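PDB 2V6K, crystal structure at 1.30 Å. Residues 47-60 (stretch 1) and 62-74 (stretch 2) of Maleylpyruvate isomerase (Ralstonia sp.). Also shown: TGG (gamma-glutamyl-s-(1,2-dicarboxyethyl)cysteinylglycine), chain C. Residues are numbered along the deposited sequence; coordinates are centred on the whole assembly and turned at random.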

# COMPACT_ATOMS: atom_id res chain seq x y z
N ALA A 47 -15.79 15.71 5.59
CA ALA A 47 -15.29 17.07 5.35
C ALA A 47 -13.79 17.17 5.62
O ALA A 47 -13.10 17.98 4.99
CB ALA A 47 -16.05 18.07 6.21
N LEU A 48 -13.28 16.36 6.54
CA LEU A 48 -11.86 16.33 6.85
C LEU A 48 -11.12 15.42 5.87
O LEU A 48 -10.07 15.79 5.34
CB LEU A 48 -11.62 15.85 8.29
CG LEU A 48 -12.19 16.73 9.41
CD1 LEU A 48 -12.28 15.94 10.71
CD2 LEU A 48 -11.36 18.00 9.61
N ASN A 49 -11.69 14.24 5.63
CA ASN A 49 -11.09 13.21 4.78
C ASN A 49 -12.14 12.58 3.86
O ASN A 49 -12.97 11.80 4.32
CB ASN A 49 -10.45 12.13 5.65
CG ASN A 49 -9.88 11.00 4.83
OD1 ASN A 49 -9.82 11.08 3.60
ND2 ASN A 49 -9.43 9.94 5.49
N PRO A 50 -12.08 12.89 2.55
CA PRO A 50 -13.15 12.39 1.67
C PRO A 50 -13.15 10.86 1.56
O PRO A 50 -14.17 10.27 1.17
CB PRO A 50 -12.83 13.03 0.32
CG PRO A 50 -11.36 13.31 0.37
CD PRO A 50 -11.06 13.65 1.79
N GLN A 51 -12.03 10.23 1.89
CA GLN A 51 -11.94 8.79 1.86
C GLN A 51 -12.63 8.12 3.06
O GLN A 51 -12.94 6.93 3.02
CB GLN A 51 -10.47 8.37 1.78
CG GLN A 51 -10.31 7.00 1.20
CD GLN A 51 -8.87 6.54 1.09
OE1 GLN A 51 -7.94 7.21 1.57
NE2 GLN A 51 -8.69 5.39 0.48
N GLN A 52 -12.87 8.89 4.13
CA GLN A 52 -13.60 8.39 5.30
C GLN A 52 -12.97 7.14 5.92
O GLN A 52 -13.64 6.16 6.25
CB GLN A 52 -15.08 8.22 4.98
CG GLN A 52 -15.75 9.58 4.83
CD GLN A 52 -17.21 9.50 4.47
OE1 GLN A 52 -17.55 9.22 3.32
NE2 GLN A 52 -18.07 9.77 5.43
N LEU A 53 -11.64 7.20 6.06
CA LEU A 53 -10.87 6.19 6.78
C LEU A 53 -9.94 6.88 7.75
O LEU A 53 -9.67 8.08 7.62
CB LEU A 53 -10.05 5.34 5.81
CG LEU A 53 -10.82 4.58 4.72
CD1 LEU A 53 -9.86 4.01 3.68
CD2 LEU A 53 -11.69 3.47 5.32
N VAL A 54 -9.45 6.14 8.74
CA VAL A 54 -8.47 6.69 9.68
C VAL A 54 -7.10 6.03 9.47
O VAL A 54 -7.02 4.90 8.99
CB VAL A 54 -8.94 6.58 11.16
CG1 VAL A 54 -10.22 7.39 11.39
CG2 VAL A 54 -9.12 5.12 11.59
N PRO A 55 -6.01 6.73 9.83
CA PRO A 55 -5.94 8.06 10.44
C PRO A 55 -5.94 9.22 9.44
O PRO A 55 -5.69 9.03 8.25
CB PRO A 55 -4.60 8.01 11.17
CG PRO A 55 -3.74 7.19 10.24
CD PRO A 55 -4.67 6.13 9.68
N ALA A 56 -6.22 10.40 9.97
CA ALA A 56 -5.95 11.66 9.28
C ALA A 56 -5.21 12.54 10.27
O ALA A 56 -5.48 12.51 11.46
CB ALA A 56 -7.24 12.32 8.83
N LEU A 57 -4.27 13.33 9.76
CA LEU A 57 -3.44 14.17 10.61
C LEU A 57 -3.59 15.62 10.18
O LEU A 57 -3.16 16.00 9.09
CB LEU A 57 -1.98 13.72 10.54
CG LEU A 57 -0.99 14.43 11.46
CD1 LEU A 57 -1.30 14.16 12.93
CD2 LEU A 57 0.44 14.00 11.14
N ASP A 58 -4.22 16.42 11.05
CA ASP A 58 -4.32 17.85 10.81
C ASP A 58 -3.05 18.48 11.36
O ASP A 58 -2.80 18.43 12.56
CB ASP A 58 -5.57 18.41 11.50
CG ASP A 58 -5.76 19.90 11.28
OD1 ASP A 58 -4.88 20.56 10.68
OD2 ASP A 58 -6.80 20.43 11.73
N THR A 59 -2.24 19.05 10.47
CA THR A 59 -0.98 19.66 10.88
C THR A 59 -1.18 21.04 11.51
O THR A 59 -0.25 21.59 12.11
CB THR A 59 -0.01 19.81 9.69
OG1 THR A 59 -0.57 20.69 8.72
CG2 THR A 59 0.27 18.46 9.06
N GLY A 60 -2.39 21.57 11.39
CA GLY A 60 -2.68 22.94 11.79
C GLY A 60 -2.80 23.83 10.57
O GLY A 60 -3.40 24.91 10.63
N GLN A 62 -3.08 21.99 7.21
CA GLN A 62 -3.90 21.15 6.34
C GLN A 62 -4.07 19.74 6.92
O GLN A 62 -3.36 19.36 7.85
CB GLN A 62 -3.31 21.09 4.92
CG GLN A 62 -4.18 20.40 3.85
CD GLN A 62 -5.59 20.96 3.75
OE1 GLN A 62 -6.48 20.59 4.53
NE2 GLN A 62 -5.82 21.84 2.78
N VAL A 63 -5.03 19.00 6.37
CA VAL A 63 -5.30 17.62 6.79
C VAL A 63 -4.63 16.63 5.84
O VAL A 63 -4.92 16.58 4.64
CB VAL A 63 -6.82 17.32 6.88
CG1 VAL A 63 -7.04 15.91 7.41
CG2 VAL A 63 -7.51 18.33 7.78
N LEU A 64 -3.72 15.84 6.40
CA LEU A 64 -3.01 14.81 5.66
C LEU A 64 -3.72 13.48 5.82
O LEU A 64 -4.20 13.16 6.90
CB LEU A 64 -1.59 14.67 6.18
CG LEU A 64 -0.71 15.92 6.27
CD1 LEU A 64 0.66 15.53 6.74
CD2 LEU A 64 -0.65 16.67 4.95
N ILE A 65 -3.77 12.73 4.73
CA ILE A 65 -4.33 11.38 4.77
C ILE A 65 -3.30 10.38 4.25
O ILE A 65 -2.26 10.77 3.72
CB ILE A 65 -5.66 11.26 3.97
CG1 ILE A 65 -5.42 11.44 2.46
CG2 ILE A 65 -6.68 12.26 4.51
CD1 ILE A 65 -6.57 10.94 1.60
N GLN A 66 -3.62 9.10 4.41
CA GLN A 66 -2.78 7.96 3.98
C GLN A 66 -1.56 7.76 4.86
O GLN A 66 -0.51 8.40 4.67
CB GLN A 66 -2.39 8.07 2.51
CG GLN A 66 -3.56 7.73 1.60
CD GLN A 66 -3.99 6.28 1.72
OE1 GLN A 66 -3.18 5.39 2.01
NE2 GLN A 66 -5.28 6.04 1.50
N SER A 67 -1.67 6.84 5.83
CA SER A 67 -0.56 6.61 6.74
C SER A 67 0.80 6.39 6.05
O SER A 67 1.80 6.88 6.55
CB SER A 67 -0.88 5.53 7.79
OG SER A 67 -0.96 4.23 7.24
N PRO A 68 0.86 5.66 4.91
CA PRO A 68 2.20 5.52 4.32
C PRO A 68 2.82 6.86 3.92
O PRO A 68 4.03 7.07 4.12
CB PRO A 68 1.95 4.64 3.09
CG PRO A 68 0.75 3.85 3.48
CD PRO A 68 -0.13 4.86 4.15
N ALA A 69 2.01 7.74 3.35
CA ALA A 69 2.45 9.07 2.93
C ALA A 69 2.75 9.98 4.12
O ALA A 69 3.73 10.74 4.10
CB ALA A 69 1.40 9.70 2.03
N ILE A 70 1.90 9.91 5.14
CA ILE A 70 2.13 10.69 6.35
C ILE A 70 3.43 10.28 7.02
O ILE A 70 4.21 11.13 7.46
CB ILE A 70 0.96 10.56 7.35
CG1 ILE A 70 -0.33 11.09 6.73
CG2 ILE A 70 1.28 11.32 8.64
CD1 ILE A 70 -1.59 10.74 7.51
N ILE A 71 3.68 8.97 7.11
CA ILE A 71 4.91 8.50 7.75
C ILE A 71 6.16 8.92 6.98
O ILE A 71 7.15 9.35 7.60
CB ILE A 71 4.85 6.98 8.03
CG1 ILE A 71 3.76 6.71 9.08
CG2 ILE A 71 6.21 6.46 8.50
CD1 ILE A 71 3.42 5.23 9.25
N GLU A 72 6.13 8.84 5.65
CA GLU A 72 7.24 9.35 4.83
C GLU A 72 7.45 10.86 5.05
O GLU A 72 8.59 11.33 5.10
CB GLU A 72 6.99 9.06 3.35
CG GLU A 72 7.03 7.58 2.98
CD GLU A 72 8.38 7.10 2.48
OE1 GLU A 72 9.37 7.87 2.48
OE2 GLU A 72 8.44 5.93 2.04
N TRP A 73 6.35 11.59 5.18
CA TRP A 73 6.39 13.03 5.48
C TRP A 73 7.04 13.30 6.85
O TRP A 73 7.91 14.17 6.96
CB TRP A 73 4.98 13.62 5.37
CG TRP A 73 4.82 15.07 5.72
CD1 TRP A 73 4.98 16.14 4.89
CD2 TRP A 73 4.42 15.60 6.99
NE1 TRP A 73 4.72 17.31 5.58
CE2 TRP A 73 4.38 17.00 6.87
CE3 TRP A 73 4.10 15.02 8.23
CZ2 TRP A 73 4.03 17.84 7.93
CZ3 TRP A 73 3.76 15.85 9.29
CH2 TRP A 73 3.73 17.24 9.13
N LEU A 74 6.65 12.53 7.87
CA LEU A 74 7.26 12.65 9.19
C LEU A 74 8.76 12.41 9.15
O LEU A 74 9.52 13.12 9.80
CB LEU A 74 6.64 11.67 10.18
CG LEU A 74 5.23 11.96 10.67
CD1 LEU A 74 4.75 10.79 11.52
CD2 LEU A 74 5.20 13.24 11.49
OC1 TGG C . -2.88 3.52 5.58
CO1 TGG C . -3.87 4.25 5.34
OT1 TGG C . -4.09 5.33 5.91
CA1 TGG C . -4.83 3.78 4.29
NN1 TGG C . -4.11 3.11 3.21
CB1 TGG C . -5.83 2.78 4.87
CG1 TGG C . -6.71 3.43 5.92
CD1 TGG C . -7.92 2.60 6.34
OE1 TGG C . -7.91 1.26 5.91
NN2 TGG C . -8.12 2.70 7.75
CA2 TGG C . -8.93 1.77 8.49
CO2 TGG C . -10.34 2.31 8.29
OC2 TGG C . -10.58 3.55 8.91
NN3 TGG C . -11.39 1.35 8.47
CA3 TGG C . -12.77 1.79 8.53
CO3 TGG C . -13.62 0.90 7.67
OC3 TGG C . -13.08 -0.03 7.04
OT3 TGG C . -14.84 1.16 7.64
CB2 TGG C . -8.33 1.83 9.88
SG2 TGG C . -9.25 1.06 11.15
CD2 TGG C . -9.24 -0.69 10.93
CE2 TGG C . -7.88 -1.25 11.27
OE2 TGG C . -7.71 -1.91 12.32
OF2 TGG C . -6.93 -1.03 10.48
CF2 TGG C . -10.34 -1.19 11.87
CH2 TGG C . -10.66 -2.66 11.72
OI2 TGG C . -10.27 -3.27 10.71
OJ2 TGG C . -11.31 -3.21 12.64
O HOH W 1 -5.65 7.60 5.87

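A β-hairpin that leads into a helix illustrates a general principle: backbone pairing fixes where side chains start, and their rotamers decide what they meet. In this maleylpyruvate isomerase, strand 56-58 runs antiparallel to the strand that starts at Val63, their directions 157° apart. Leu57 and Leu64 form the hydrogen-bonded pair, with Leu57 N donating to Leu64 O (2.9 Å) and Leu64 N to Leu57 O (2.8 Å), both nearly straight. Toward the turn, Thr59 N donates to Gln62 O at 2.9 Å, and Gln62 N returns a bond to the side chain, Thr59 OG1, at 3.2 Å.

Thr59 shows how one rotamer can serve two chemistries. With chi1 at 63° (p), its hydroxyl accepts the Gln62 amide while its methyl faces apolar neighbours: Thr59 CG2 lies 3.8 Å from Leu64 CD1 and 3.7 Å from Trp73 CH2. Asp58, in the t rotamer with chi2 near zero, turns to the local backbone, where its OD1 accepts a hydrogen bond from Gly60 N at 2.8 Å. At Gly60, phi/psi of 105/-21 would jam a CB against the preceding carbonyl, so glycine suits the turn.

The alternation of the strands sorts their own side chains, and residues outside the strands pack against them. Leu57 shares a face with Leu64, and its t,p conformation carries CD2 to the helix, 3.8 Å from Ile70 CG2 and 4.2 Å from Trp73 CZ3. Trp73, at chi1 176° (t), meets Leu57 and Thr59 obliquely. On the other face, Ala56 CB sits 3.9 Å from Val63 CG1, and Leu48 CD2 approaches Val63 CG2 at 4.3 Å. Ile65, with chi1 p, places CG2 3.5 Å from Asn49 CG. Asn49 itself is held by polar bonds: its OD1 accepts from Gln51 N at 2.9 Å, within a type I turn, and its ND2 makes a weak bond to Leu53 O at 2.8 Å.

Gln66, at the N-cap position before the helix that begins at Ser67, has a CA-to-CB bond directed away from the first stretch, yet its m,m side chain brings NE2 within 2.9 Å of Gln51 OE1 as a hydrogen-bond donor. Gln51 reaches that point in an extended t,t conformation. The other end of the Gln66 amide, OE1, accepts from TGG NN1 at 2.7 Å, so one side chain joins the stretches and the ligand. Ser67, in the p rotamer, donates from OG to TGG OC1 at 2.6 Å. A water completes the junction, donating to Pro55 O and TGG OT1 (2.8 Å each) and accepting from Gln66 N at 2.9 Å.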